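Local coordinates for protein paenibacillus xanthan lyase (Paenibacillus, PDB 6F2P) that cleaves xanthan as a polysaccharide lyase, probably by the beta-elimination chemistry of family 8, and carries several calcium ions, at residues I548-Y562 and V618-A632. Sequence-based numbering, arbitrary orientation.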
loop_
_atom_site.group_PDB
_atom_site.type_symbol
_atom_site.label_atom_id
_atom_site.label_comp_id
_atom_site.label_asym_id
_atom_site.label_seq_id
_atom_site.Cartn_x
_atom_site.Cartn_y
_atom_site.Cartn_z
ATOM N N ILE A 548 -6.283 27.544 16.102
ATOM C CA ILE A 548 -7.008 28.341 15.133
ATOM C C ILE A 548 -8.382 27.705 14.968
ATOM O O ILE A 548 -8.505 26.478 14.983
ATOM C CB ILE A 548 -6.280 28.341 13.764
ATOM C CG1 ILE A 548 -4.946 29.078 13.849
ATOM C CG2 ILE A 548 -7.134 28.985 12.682
ATOM C CD1 ILE A 548 -4.244 29.213 12.515
ATOM N N HIS A 549 -9.414 28.527 14.816
ATOM C CA HIS A 549 -10.734 28.011 14.494
ATOM C C HIS A 549 -11.284 28.750 13.278
ATOM O O HIS A 549 -11.352 29.977 13.266
ATOM C CB HIS A 549 -11.683 28.151 15.681
ATOM C CG HIS A 549 -13.067 27.651 15.411
ATOM N ND1 HIS A 549 -14.007 28.391 14.726
ATOM C CD2 HIS A 549 -13.673 26.480 15.730
ATOM C CE1 HIS A 549 -15.129 27.702 14.635
ATOM N NE2 HIS A 549 -14.955 26.538 15.237
ATOM N N LEU A 550 -11.657 27.989 12.253
ATOM C CA LEU A 550 -12.254 28.536 11.047
ATOM C C LEU A 550 -13.685 28.041 10.946
ATOM O O LEU A 550 -13.916 26.834 10.869
ATOM C CB LEU A 550 -11.475 28.094 9.809
ATOM C CG LEU A 550 -12.186 28.459 8.499
ATOM C CD1 LEU A 550 -12.390 29.956 8.427
ATOM C CD2 LEU A 550 -11.437 27.960 7.265
ATOM N N ALA A 551 -14.646 28.962 10.946
ATOM C CA ALA A 551 -16.052 28.572 10.982
ATOM C C ALA A 551 -16.517 28.072 9.619
ATOM O O ALA A 551 -16.137 28.615 8.584
ATOM C CB ALA A 551 -16.920 29.725 11.469
ATOM N N GLY A 552 -17.332 27.023 9.621
ATOM C CA GLY A 552 -17.775 26.419 8.379
ATOM C C GLY A 552 -18.945 27.157 7.768
ATOM O O GLY A 552 -19.761 27.738 8.487
ATOM N N SER A 553 -19.037 27.119 6.440
ATOM C CA SER A 553 -20.099 27.824 5.716
ATOM C C SER A 553 -21.480 27.243 6.013
ATOM O O SER A 553 -22.500 27.846 5.706
ATOM C CB SER A 553 -19.838 27.789 4.210
ATOM O OG SER A 553 -18.548 28.281 3.902
ATOM N N VAL A 554 -21.486 26.067 6.625
ATOM C CA VAL A 554 -22.690 25.305 6.895
ATOM C C VAL A 554 -22.455 24.567 8.210
ATOM O O VAL A 554 -21.323 24.162 8.497
ATOM C CB VAL A 554 -22.936 24.307 5.742
ATOM C CG1 VAL A 554 -23.674 23.052 6.212
ATOM C CG2 VAL A 554 -23.670 24.995 4.600
ATOM N N PRO A 555 -23.511 24.421 9.033
ATOM C CA PRO A 555 -23.415 23.692 10.306
ATOM C C PRO A 555 -22.804 22.310 10.120
ATOM O O PRO A 555 -23.252 21.547 9.257
ATOM C CB PRO A 555 -24.871 23.561 10.736
ATOM C CG PRO A 555 -25.524 24.753 10.145
ATOM C CD PRO A 555 -24.849 24.996 8.830
ATOM N N GLY A 556 -21.781 22.007 10.915
ATOM C CA GLY A 556 -21.088 20.738 10.815
ATOM C C GLY A 556 -19.758 20.820 10.082
ATOM O O GLY A 556 -19.055 19.812 9.953
ATOM N N SER A 557 -19.394 22.012 9.609
ATOM C CA SER A 557 -18.158 22.155 8.835
ATOM C C SER A 557 -17.081 23.087 9.419
ATOM O O SER A 557 -16.185 23.517 8.694
ATOM C CB SER A 557 -18.475 22.545 7.388
ATOM O OG SER A 557 -19.213 23.748 7.349
ATOM N N ASP A 558 -17.161 23.397 10.711
ATOM C CA ASP A 558 -16.064 24.089 11.397
ATOM C C ASP A 558 -14.802 23.248 11.270
ATOM O O ASP A 558 -14.884 22.026 11.195
ATOM C CB ASP A 558 -16.361 24.228 12.890
ATOM C CG ASP A 558 -17.342 25.332 13.206
ATOM O OD1 ASP A 558 -18.068 25.795 12.298
ATOM O OD2 ASP A 558 -17.389 25.728 14.392
ATOM N N ILE A 559 -13.637 23.887 11.244
ATOM C CA ILE A 559 -12.377 23.150 11.348
ATOM C C ILE A 559 -11.445 23.781 12.390
ATOM O O ILE A 559 -11.249 24.998 12.411
ATOM C CB ILE A 559 -11.646 23.033 9.996
ATOM C CG1 ILE A 559 -12.623 22.603 8.895
ATOM C CG2 ILE A 559 -10.468 22.061 10.110
ATOM C CD1 ILE A 559 -12.016 22.581 7.514
ATOM N N GLY A 560 -10.895 22.950 13.273
ATOM C CA GLY A 560 -9.955 23.409 14.275
ATOM C C GLY A 560 -8.543 23.022 13.883
ATOM O O GLY A 560 -8.349 22.049 13.160
ATOM N N TYR A 561 -7.556 23.790 14.337
ATOM C CA TYR A 561 -6.157 23.469 14.077
ATOM C C TYR A 561 -5.353 23.719 15.346
ATOM O O TYR A 561 -5.309 24.833 15.854
ATOM C CB TYR A 561 -5.586 24.315 12.939
ATOM C CG TYR A 561 -6.464 24.398 11.713
ATOM C CD1 TYR A 561 -7.612 25.187 11.710
ATOM C CD2 TYR A 561 -6.132 23.717 10.547
ATOM C CE1 TYR A 561 -8.420 25.274 10.600
ATOM C CE2 TYR A 561 -6.938 23.803 9.420
ATOM C CZ TYR A 561 -8.083 24.585 9.462
ATOM O OH TYR A 561 -8.910 24.693 8.379
ATOM N N TYR A 562 -4.719 22.681 15.863
ATOM C CA TYR A 562 -3.914 22.833 17.054
ATOM C C TYR A 562 -2.455 22.696 16.651
ATOM O O TYR A 562 -2.106 21.830 15.852
ATOM C CB TYR A 562 -4.345 21.812 18.113
ATOM C CG TYR A 562 -3.315 21.500 19.174
ATOM C CD1 TYR A 562 -2.773 22.502 19.967
ATOM C CD2 TYR A 562 -2.902 20.193 19.392
ATOM C CE1 TYR A 562 -1.825 22.214 20.925
ATOM C CE2 TYR A 562 -1.963 19.892 20.351
ATOM C CZ TYR A 562 -1.424 20.902 21.116
ATOM O OH TYR A 562 -0.481 20.588 22.075
ATOM N N VAL A 618 -2.422 19.539 14.261
ATOM C CA VAL A 618 -3.479 18.578 14.534
ATOM C C VAL A 618 -4.777 19.104 13.971
ATOM O O VAL A 618 -5.207 20.197 14.334
ATOM C CB VAL A 618 -3.693 18.392 16.050
ATOM C CG1 VAL A 618 -4.903 17.523 16.306
ATOM C CG2 VAL A 618 -2.451 17.815 16.712
ATOM N N LEU A 619 -5.408 18.336 13.088
ATOM C CA LEU A 619 -6.705 18.728 12.560
ATOM C C LEU A 619 -7.786 18.338 13.553
ATOM O O LEU A 619 -7.846 17.189 14.005
ATOM C CB LEU A 619 -6.972 18.075 11.206
ATOM C CG LEU A 619 -6.060 18.518 10.065
ATOM C CD1 LEU A 619 -6.453 17.830 8.752
ATOM C CD2 LEU A 619 -6.086 20.034 9.917
ATOM N N LEU A 620 -8.638 19.299 13.892
ATOM C CA LEU A 620 -9.730 19.065 14.821
ATOM C C LEU A 620 -11.049 19.438 14.164
ATOM O O LEU A 620 -11.575 20.522 14.407
ATOM C CB LEU A 620 -9.519 19.894 16.091
ATOM C CG LEU A 620 -8.252 19.562 16.889
ATOM C CD1 LEU A 620 -8.014 20.578 17.995
ATOM C CD2 LEU A 620 -8.322 18.154 17.483
ATOM N N PRO A 621 -11.583 18.543 13.315
ATOM C CA PRO A 621 -12.814 18.867 12.586
ATOM C C PRO A 621 -14.026 18.993 13.506
ATOM O O PRO A 621 -14.047 18.377 14.576
ATOM C CB PRO A 621 -13.000 17.663 11.643
ATOM C CG PRO A 621 -11.669 17.008 11.563
ATOM C CD PRO A 621 -11.028 17.242 12.907
ATOM N N ASN A 622 -15.003 19.799 13.091
ATOM C CA ASN A 622 -16.336 19.749 13.669
ATOM C C ASN A 622 -16.353 20.115 15.153
ATOM O O ASN A 622 -17.170 19.606 15.934
ATOM C CB ASN A 622 -16.928 18.349 13.441
ATOM C CG ASN A 622 -18.433 18.311 13.605
ATOM O OD1 ASN A 622 -19.135 19.294 13.334
ATOM N ND2 ASN A 622 -18.939 17.175 14.056
ATOM N N LYS A 623 -15.453 21.008 15.543
ATOM C CA LYS A 623 -15.418 21.465 16.929
ATOM C C LYS A 623 -15.654 22.962 17.020
ATOM O O LYS A 623 -15.234 23.722 16.145
ATOM C CB LYS A 623 -14.087 21.113 17.598
ATOM C CG LYS A 623 -14.099 19.798 18.326
ATOM C CD LYS A 623 -12.713 19.425 18.869
ATOM C CE LYS A 623 -12.779 18.115 19.649
ATOM N NZ LYS A 623 -13.740 17.161 18.998
ATOM N N THR A 624 -16.321 23.376 18.092
ATOM C CA THR A 624 -16.508 24.784 18.367
ATOM C C THR A 624 -15.163 25.413 18.672
ATOM O O THR A 624 -14.176 24.709 18.900
ATOM C CB THR A 624 -17.428 25.004 19.569
ATOM O OG1 THR A 624 -16.795 24.506 20.755
ATOM C CG2 THR A 624 -18.757 24.290 19.355
ATOM N N SER A 625 -15.134 26.739 18.675
ATOM C CA SER A 625 -13.920 27.487 18.934
ATOM C C SER A 625 -13.378 27.204 20.327
ATOM O O SER A 625 -12.165 27.087 20.510
ATOM C CB SER A 625 -14.185 28.984 18.770
ATOM O OG SER A 625 -13.032 29.736 19.098
ATOM N N SER A 626 -14.277 27.100 21.304
ATOM C CA SER A 626 -13.875 26.891 22.695
ATOM C C SER A 626 -13.394 25.468 22.906
ATOM O O SER A 626 -12.491 25.220 23.710
ATOM C CB SER A 626 -15.029 27.181 23.656
ATOM O OG SER A 626 -16.083 26.257 23.463
ATOM N N ALA A 627 -14.013 24.537 22.186
ATOM C CA ALA A 627 -13.608 23.141 22.244
ATOM C C ALA A 627 -12.189 23.010 21.697
ATOM O O ALA A 627 -11.351 22.299 22.273
ATOM C CB ALA A 627 -14.578 22.266 21.460
ATOM N N VAL A 628 -11.923 23.708 20.594
ATOM C CA VAL A 628 -10.578 23.726 20.024
ATOM C C VAL A 628 -9.575 24.227 21.055
ATOM O O VAL A 628 -8.560 23.574 21.321
ATOM C CB VAL A 628 -10.491 24.595 18.764
ATOM C CG1 VAL A 628 -9.039 24.756 18.344
ATOM C CG2 VAL A 628 -11.319 23.979 17.645
ATOM N N ALA A 629 -9.878 25.381 21.641
ATOM C CA ALA A 629 -9.074 25.924 22.722
ATOM C C ALA A 629 -8.921 24.880 23.825
ATOM O O ALA A 629 -7.822 24.648 24.340
ATOM C CB ALA A 629 -9.722 27.178 23.268
ATOM N N SER A 630 -10.029 24.233 24.169
ATOM C CA SER A 630 -10.028 23.249 25.245
ATOM C C SER A 630 -9.070 22.093 24.948
ATOM O O SER A 630 -8.330 21.647 25.825
ATOM C CB SER A 630 -11.445 22.737 25.493
ATOM O OG SER A 630 -11.448 21.717 26.472
ATOM N N TYR A 631 -9.077 21.630 23.700
ATOM C CA TYR A 631 -8.164 20.582 23.254
ATOM C C TYR A 631 -6.719 21.050 23.371
ATOM O O TYR A 631 -5.856 20.300 23.816
ATOM C CB TYR A 631 -8.475 20.184 21.808
ATOM C CG TYR A 631 -7.804 18.911 21.313
ATOM C CD1 TYR A 631 -6.474 18.910 20.901
ATOM C CD2 TYR A 631 -8.516 17.719 21.219
ATOM C CE1 TYR A 631 -5.864 17.747 20.430
ATOM C CE2 TYR A 631 -7.917 16.552 20.750
ATOM C CZ TYR A 631 -6.592 16.571 20.359
ATOM O OH TYR A 631 -5.996 15.411 19.898
ATOM N N ALA A 632 -6.454 22.292 22.981
ATOM C CA ALA A 632 -5.090 22.810 23.028
ATOM C C ALA A 632 -4.545 22.834 24.450
ATOM O O ALA A 632 -3.359 22.603 24.666
ATOM C CB ALA A 632 -5.018 24.183 22.408
HETATM O O HOH W 1 -0.735 22.146 24.394
#
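Antiparallel strands 559-562 and 618-621 pair within the large sheet of the super-sandwich domain, and helix 625-632, which follows the second strand, folds back over one face of the hairpin 548-562. Gly560 and Leu620 form a hydrogen-bonded pair, with Gly560 N 2.8 Å from Leu620 O, and Tyr562 and Val618 form another. Asn622 N donates to Asp558 O beyond the last bridge. Because Gly560 has no side chain, Val628 of the helix can settle directly on the strand, its CG2 3.7 Å from Gly560 CA.

The helix start sits on His549. Ser625 CB lies over one face of the imidazole, 4.0 Å from the ring centroid, while Lys623 O and Asp558 OD2 both lie at the ring edge. There the single N-H of His549 NE2 is shared, in a bifurcated and weak fashion, between Lys623 O (3.0 Å) and Asp558 OD2 (2.7 Å). Asp558 OD1 takes Gly552 N, tying the carboxylate across its own hairpin. Thr624 is the N-cap, its OG1 accepting from Ala627 N.

At the far end, Tyr562 has CG anti to its backbone N (chi1 158°), which carries the ring against the last turn of the helix: CD1 meets Ala632 CB at 3.7 Å and CD2 meets Val618 CG2 at 3.6 Å. A water joins Tyr562 OH to Ala632 O. On the opposite face of the sheet, Tyr561 CD2 touches Leu619 CD2, and Tyr561 OH is hydrogen-bonded to Glu513 OE1 of another sheet. The result is an outer helix on a sheet that stacks on a second sheet, in the super-sandwich domain of polysaccharide lyase family 8.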